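PDB 4IGB: LPXTG cell wall surface protein from Streptococcus gordonii, which is anchored to the cell wall of the bacterium and probably mediates attachment to host surfaces through its adhesin-like N-terminal region, the part described here. Local coordinates for residues B[173-178]-B[212-217]; B[207-212]-B[271-276]. All blocks are in the same frame, centred on the assembly; numbering follows the deposited sequence.

Following the chain from the N terminus, strand 170-182 comes first, and interaction 1 closes the excursion from it to strand 210-214 through 33 intervening residues, few of them in strands. Interaction 2 starts on that same strand and closes a longer loop, running through helices 216-219 and 250-256 and several strands, to strand 268-274. The segments alternate in sequence, so the two loops cross, and Tyr-212 serves both. In the eight-stranded antiparallel sheet of the N-terminal domain, strand 268-274 lies between the other two: interaction 2 joins true neighbours, whereas interaction 1 reaches across the middle strand. Probable backbone hydrogen bonds from Ala-174 to Tyr-273 and from Val-176 to Phe-271 complete the trio.

Interaction 1 (B[173-178]-B[212-217]); sequences DADVTA and YVKNYQ
The strands carrying Asp-173 and Asp-175 on one side and Tyr-212 and Lys-214 on the other are inclined at 61°, and their axes come no closer than 8.7 Å, too far apart for backbone pairing, so polar side chains make the contact, the long Tyr-212 and Lys-214 reaching over to two short aspartates. Tyr-212 donates its phenol OH to the syn lone pair of Asp-173 OD2 at 2.5 Å. OD2 lies in the ring plane at its edge, while the carboxylate is turned 85° to the ring. In the eight-stranded sheet of the N-terminal domain these are next-but-one strands, bridged over strand 268-274 between them. Lys-214 suits this span: its chain bends at chi3 (63°), which sets CE alongside Asp-175 OD2, and NZ forms a salt bridge with the syn side of Asp-175 OD2 at 2.7 Å. The lysine CD also packs against that oxygen, 3.1 Å from OD2. Water 1 links the two pairs, donating to Asp-175 OD2 and to Tyr-212 OH. Asn-270, from the intervening strand, bonds both Lys-214 NZ and Asp-175 OD1, and Asn-112 gives OD1 a second donor. With both carboxylate oxygens gripped and a lysine beside them, Asp-175 is probably held in its charged form.

Interaction 2 (B[207-212]-B[271-276]); sequences LKETFY and FGYSST
Thr-210, Phe-211 and Tyr-212 pair with Ser-274, Tyr-273 and Gly-272 as antiparallel neighbours inside the eight-stranded sheet of the N-terminal domain, a largely buried contact. Thr-210 with Ser-274 and Tyr-212 with Gly-272 are the hydrogen-bonded pairs, and Phe-211 with Tyr-273 is the non-hydrogen-bonded pair between them. The bonds of the first pair are nearly straight, whereas Gly-272 N reaches Tyr-212 O with an angle of only 137° at the hydrogen. Glycine suits its place: the Tyr-212 ring lies flat over the backbone where a side chain would stand, with Gly-272 CA 3.5 Å from the ring centroid in a CH-pi contact. This ring, Thr-210 and Ser-274 share one face of the sheet; Phe-211 and Tyr-273 occupy the other. Phe-211 CE1 touches Phe-271 CD2 at 3.6 Å, the two rings near parallel (19°) but slid so far that they barely overlap. Where pairing gives way to loop, the extended Glu-209 takes a very short bond from Tyr-273, OH to OE2 2.5 Å, with OE2 at the ring edge. Its OE1 accepts from the backbone N of Asp-200 and Ala-201, which makes Glu-209 a second-shell residue of the sodium site of Asp-198, Asp-200 and Thr-248. On the Thr-210 side, water 2 accepts a hydrogen bond from Ser-274 OG and donates to Lys-208 O and Ser-275 O, bridging the two segments beyond the last strand pair.

Interaction 1 (B[173-178]-B[212-217])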
loop_
_atom_site.group_PDB
_atom_site.type_symbol
_atom_site.label_atom_id
_atom_site.label_comp_id
_atom_site.label_asym_id
_atom_site.label_seq_id
_atom_site.Cartn_x
_atom_site.Cartn_y
_atom_site.Cartn_z
ATOM N N ASP B 173 -6.831 2.621 21.195
ATOM C CA ASP B 173 -7.375 2.914 19.888
ATOM C C ASP B 173 -6.373 3.841 19.216
ATOM O O ASP B 173 -6.222 4.994 19.608
ATOM C CB ASP B 173 -8.755 3.573 20.017
ATOM C CG ASP B 173 -9.369 3.941 18.664
ATOM O OD1 ASP B 173 -10.523 4.417 18.647
ATOM O OD2 ASP B 173 -8.709 3.767 17.620
ATOM N N ALA B 174 -5.659 3.314 18.232
ATOM C CA ALA B 174 -4.662 4.100 17.518
ATOM C C ALA B 174 -5.176 4.510 16.151
ATOM O O ALA B 174 -5.556 3.662 15.344
ATOM C CB ALA B 174 -3.351 3.312 17.381
ATOM N N ASP B 175 -5.167 5.815 15.902
ATOM C CA ASP B 175 -5.578 6.400 14.631
ATOM C C ASP B 175 -4.301 6.813 13.897
ATOM O O ASP B 175 -3.548 7.657 14.368
ATOM C CB ASP B 175 -6.494 7.599 14.904
ATOM C CG ASP B 175 -7.035 8.246 13.647
ATOM O OD1 ASP B 175 -6.311 8.321 12.635
ATOM O OD2 ASP B 175 -8.204 8.695 13.679
ATOM N N VAL B 176 -4.059 6.202 12.742
ATOM C CA VAL B 176 -2.751 6.244 12.117
ATOM C C VAL B 176 -2.865 6.497 10.621
ATOM O O VAL B 176 -3.789 6.024 9.953
ATOM C CB VAL B 176 -2.001 4.908 12.324
ATOM C CG1 VAL B 176 -0.565 5.040 11.902
ATOM C CG2 VAL B 176 -2.090 4.433 13.802
ATOM N N THR B 177 -1.918 7.245 10.085
ATOM C CA THR B 177 -1.887 7.477 8.657
ATOM C C THR B 177 -0.549 6.980 8.128
ATOM O O THR B 177 0.506 7.382 8.614
ATOM C CB THR B 177 -2.077 8.961 8.346
ATOM O OG1 THR B 177 -3.349 9.377 8.842
ATOM C CG2 THR B 177 -1.990 9.235 6.824
ATOM N N ALA B 178 -0.603 6.068 7.160
ATOM C CA ALA B 178 0.590 5.581 6.507
ATOM C C ALA B 178 0.596 6.143 5.104
ATOM O O ALA B 178 -0.452 6.274 4.466
ATOM C CB ALA B 178 0.599 4.053 6.466
ATOM N N TYR B 212 -9.520 -0.812 11.476
ATOM C CA TYR B 212 -10.451 0.005 10.724
ATOM C C TYR B 212 -9.795 0.966 9.751
ATOM O O TYR B 212 -8.623 1.281 9.873
ATOM C CB TYR B 212 -11.410 0.740 11.647
ATOM C CG TYR B 212 -10.801 1.739 12.608
ATOM C CD1 TYR B 212 -10.546 1.392 13.933
ATOM C CD2 TYR B 212 -10.540 3.048 12.208
ATOM C CE1 TYR B 212 -10.023 2.313 14.819
ATOM C CE2 TYR B 212 -10.037 3.974 13.087
ATOM C CZ TYR B 212 -9.775 3.607 14.388
ATOM O OH TYR B 212 -9.260 4.539 15.263
ATOM N N VAL B 213 -10.570 1.407 8.776
ATOM C CA VAL B 213 -10.126 2.405 7.827
ATOM C C VAL B 213 -11.131 3.533 7.880
ATOM O O VAL B 213 -12.317 3.320 7.645
ATOM C CB VAL B 213 -10.089 1.837 6.413
ATOM C CG1 VAL B 213 -9.709 2.917 5.401
ATOM C CG2 VAL B 213 -9.133 0.644 6.351
ATOM N N LYS B 214 -10.660 4.722 8.225
ATOM C CA LYS B 214 -11.497 5.917 8.215
ATOM C C LYS B 214 -11.810 6.332 6.777
ATOM O O LYS B 214 -10.989 6.131 5.890
ATOM C CB LYS B 214 -10.794 7.053 8.966
ATOM C CG LYS B 214 -10.850 6.874 10.494
ATOM C CD LYS B 214 -9.841 7.748 11.203
ATOM C CE LYS B 214 -10.087 9.251 10.992
ATOM N NZ LYS B 214 -8.869 10.025 11.459
ATOM N N ASN B 215 -13.007 6.875 6.541
ATOM C CA ASN B 215 -13.368 7.334 5.204
ATOM C C ASN B 215 -13.199 6.193 4.185
ATOM O O ASN B 215 -12.808 6.388 3.030
ATOM C CB ASN B 215 -12.489 8.535 4.854
ATOM C CG ASN B 215 -13.138 9.488 3.881
ATOM O OD1 ASN B 215 -12.445 10.255 3.197
ATOM N ND2 ASN B 215 -14.465 9.459 3.808
ATOM N N TYR B 216 -13.512 4.992 4.641
ATOM C CA TYR B 216 -13.257 3.768 3.879
ATOM C C TYR B 216 -13.688 3.804 2.414
ATOM O O TYR B 216 -12.864 3.603 1.523
ATOM C CB TYR B 216 -13.906 2.591 4.611
ATOM C CG TYR B 216 -13.952 1.285 3.856
ATOM C CD1 TYR B 216 -12.799 0.727 3.310
ATOM C CD2 TYR B 216 -15.146 0.573 3.742
ATOM C CE1 TYR B 216 -12.840 -0.489 2.640
ATOM C CE2 TYR B 216 -15.197 -0.644 3.080
ATOM C CZ TYR B 216 -14.044 -1.173 2.533
ATOM O OH TYR B 216 -14.092 -2.385 1.884
ATOM N N GLN B 217 -14.976 4.058 2.163
ATOM C CA GLN B 217 -15.522 3.974 0.815
ATOM C C GLN B 217 -15.011 5.114 -0.069
ATOM O O GLN B 217 -14.964 4.987 -1.295
ATOM C CB GLN B 217 -17.065 3.953 0.836
ATOM C CG GLN B 217 -17.690 2.720 1.484
ATOM C CD GLN B 217 -18.078 2.947 2.953
ATOM O OE1 GLN B 217 -17.446 3.732 3.665
ATOM N NE2 GLN B 217 -19.132 2.269 3.398
HETATM O O HOH W 1 -10.041 7.480 15.280
#

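Interaction 2 (B[207-212]-B[271-276])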
loop_
_atom_site.group_PDB
_atom_site.type_symbol
_atom_site.label_atom_id
_atom_site.label_comp_id
_atom_site.label_asym_id
_atom_site.label_seq_id
_atom_site.Cartn_x
_atom_site.Cartn_y
_atom_site.Cartn_z
ATOM N N LEU B 207 -14.355 -7.066 24.766
ATOM C CA LEU B 207 -13.662 -6.220 23.809
ATOM C C LEU B 207 -13.201 -7.115 22.676
ATOM O O LEU B 207 -12.918 -8.288 22.882
ATOM C CB LEU B 207 -12.461 -5.539 24.456
ATOM C CG LEU B 207 -12.825 -4.523 25.523
ATOM C CD1 LEU B 207 -11.581 -4.062 26.271
ATOM C CD2 LEU B 207 -13.551 -3.362 24.869
ATOM N N LYS B 208 -13.110 -6.565 21.479
ATOM C CA LYS B 208 -12.716 -7.359 20.328
ATOM C C LYS B 208 -11.680 -6.613 19.512
ATOM O O LYS B 208 -11.822 -5.424 19.244
ATOM C CB LYS B 208 -13.937 -7.654 19.463
ATOM C CG LYS B 208 -15.073 -8.340 20.224
ATOM C CD LYS B 208 -16.398 -8.227 19.487
ATOM C CE LYS B 208 -17.504 -8.988 20.226
ATOM N NZ LYS B 208 -18.855 -8.724 19.644
ATOM N N GLU B 209 -10.637 -7.323 19.125
ATOM C CA GLU B 209 -9.599 -6.766 18.278
ATOM C C GLU B 209 -10.196 -6.254 16.974
ATOM O O GLU B 209 -10.907 -6.983 16.278
ATOM C CB GLU B 209 -8.559 -7.837 17.977
ATOM C CG GLU B 209 -7.381 -7.318 17.170
ATOM C CD GLU B 209 -6.279 -8.348 17.048
ATOM O OE1 GLU B 209 -6.556 -9.549 17.281
ATOM O OE2 GLU B 209 -5.138 -7.950 16.738
ATOM N N THR B 210 -9.893 -5.002 16.648
ATOM C CA THR B 210 -10.509 -4.330 15.516
ATOM C C THR B 210 -9.488 -3.555 14.689
ATOM O O THR B 210 -8.691 -2.784 15.246
ATOM C CB THR B 210 -11.553 -3.322 16.012
ATOM O OG1 THR B 210 -12.499 -3.984 16.852
ATOM C CG2 THR B 210 -12.269 -2.650 14.844
ATOM N N PHE B 211 -9.511 -3.769 13.372
ATOM C CA PHE B 211 -8.788 -2.938 12.407
ATOM C C PHE B 211 -9.813 -2.095 11.677
ATOM O O PHE B 211 -10.877 -2.603 11.294
ATOM C CB PHE B 211 -8.072 -3.813 11.372
ATOM C CG PHE B 211 -7.337 -3.024 10.299
ATOM C CD1 PHE B 211 -6.063 -2.507 10.541
ATOM C CD2 PHE B 211 -7.903 -2.823 9.055
ATOM C CE1 PHE B 211 -5.379 -1.786 9.548
ATOM C CE2 PHE B 211 -7.233 -2.110 8.061
ATOM C CZ PHE B 211 -5.965 -1.592 8.311
ATOM N N TYR B 212 -9.520 -0.812 11.476
ATOM C CA TYR B 212 -10.451 0.005 10.724
ATOM C C TYR B 212 -9.795 0.966 9.751
ATOM O O TYR B 212 -8.623 1.281 9.873
ATOM C CB TYR B 212 -11.410 0.740 11.647
ATOM C CG TYR B 212 -10.801 1.739 12.608
ATOM C CD1 TYR B 212 -10.546 1.392 13.933
ATOM C CD2 TYR B 212 -10.540 3.048 12.208
ATOM C CE1 TYR B 212 -10.023 2.313 14.819
ATOM C CE2 TYR B 212 -10.037 3.974 13.087
ATOM C CZ TYR B 212 -9.775 3.607 14.388
ATOM O OH TYR B 212 -9.260 4.539 15.263
ATOM N N PHE B 271 -5.747 4.449 8.685
ATOM C CA PHE B 271 -6.317 3.267 9.324
ATOM C C PHE B 271 -6.314 3.434 10.825
ATOM O O PHE B 271 -5.856 4.444 11.357
ATOM C CB PHE B 271 -5.544 1.996 8.938
ATOM C CG PHE B 271 -4.122 1.959 9.462
ATOM C CD1 PHE B 271 -3.106 2.628 8.799
ATOM C CD2 PHE B 271 -3.806 1.255 10.624
ATOM C CE1 PHE B 271 -1.792 2.590 9.279
ATOM C CE2 PHE B 271 -2.500 1.210 11.104
ATOM C CZ PHE B 271 -1.493 1.875 10.431
ATOM N N GLY B 272 -6.843 2.437 11.514
ATOM C CA GLY B 272 -6.893 2.472 12.955
ATOM C C GLY B 272 -6.827 1.042 13.445
ATOM O O GLY B 272 -6.993 0.100 12.668
ATOM N N TYR B 273 -6.557 0.883 14.729
ATOM C CA TYR B 273 -6.512 -0.425 15.349
ATOM C C TYR B 273 -6.958 -0.245 16.773
ATOM O O TYR B 273 -6.517 0.692 17.446
ATOM C CB TYR B 273 -5.085 -0.968 15.345
ATOM C CG TYR B 273 -4.926 -2.297 16.074
ATOM C CD1 TYR B 273 -5.229 -3.501 15.444
ATOM C CD2 TYR B 273 -4.459 -2.344 17.387
ATOM C CE1 TYR B 273 -5.087 -4.719 16.105
ATOM C CE2 TYR B 273 -4.302 -3.560 18.054
ATOM C CZ TYR B 273 -4.626 -4.741 17.410
ATOM O OH TYR B 273 -4.471 -5.943 18.063
ATOM N N SER B 274 -7.835 -1.118 17.249
ATOM C CA SER B 274 -8.156 -1.100 18.674
ATOM C C SER B 274 -7.972 -2.486 19.277
ATOM O O SER B 274 -8.207 -3.500 18.613
ATOM C CB SER B 274 -9.550 -0.524 18.953
ATOM O OG SER B 274 -10.581 -1.354 18.457
ATOM N N SER B 275 -7.533 -2.510 20.529
ATOM C CA SER B 275 -7.113 -3.750 21.177
ATOM C C SER B 275 -8.140 -4.245 22.171
ATOM O O SER B 275 -9.135 -3.580 22.456
ATOM C CB SER B 275 -5.786 -3.553 21.927
ATOM O OG SER B 275 -5.975 -2.779 23.110
ATOM N N THR B 276 -7.874 -5.428 22.701
ATOM C CA THR B 276 -8.563 -5.917 23.881
ATOM C C THR B 276 -7.717 -5.464 25.071
ATOM O O THR B 276 -6.835 -4.613 24.930
ATOM C CB THR B 276 -8.623 -7.438 23.848
ATOM O OG1 THR B 276 -7.287 -7.952 23.882
ATOM C CG2 THR B 276 -9.280 -7.902 22.556
HETATM O O HOH W 2 -11.059 -3.058 20.585
#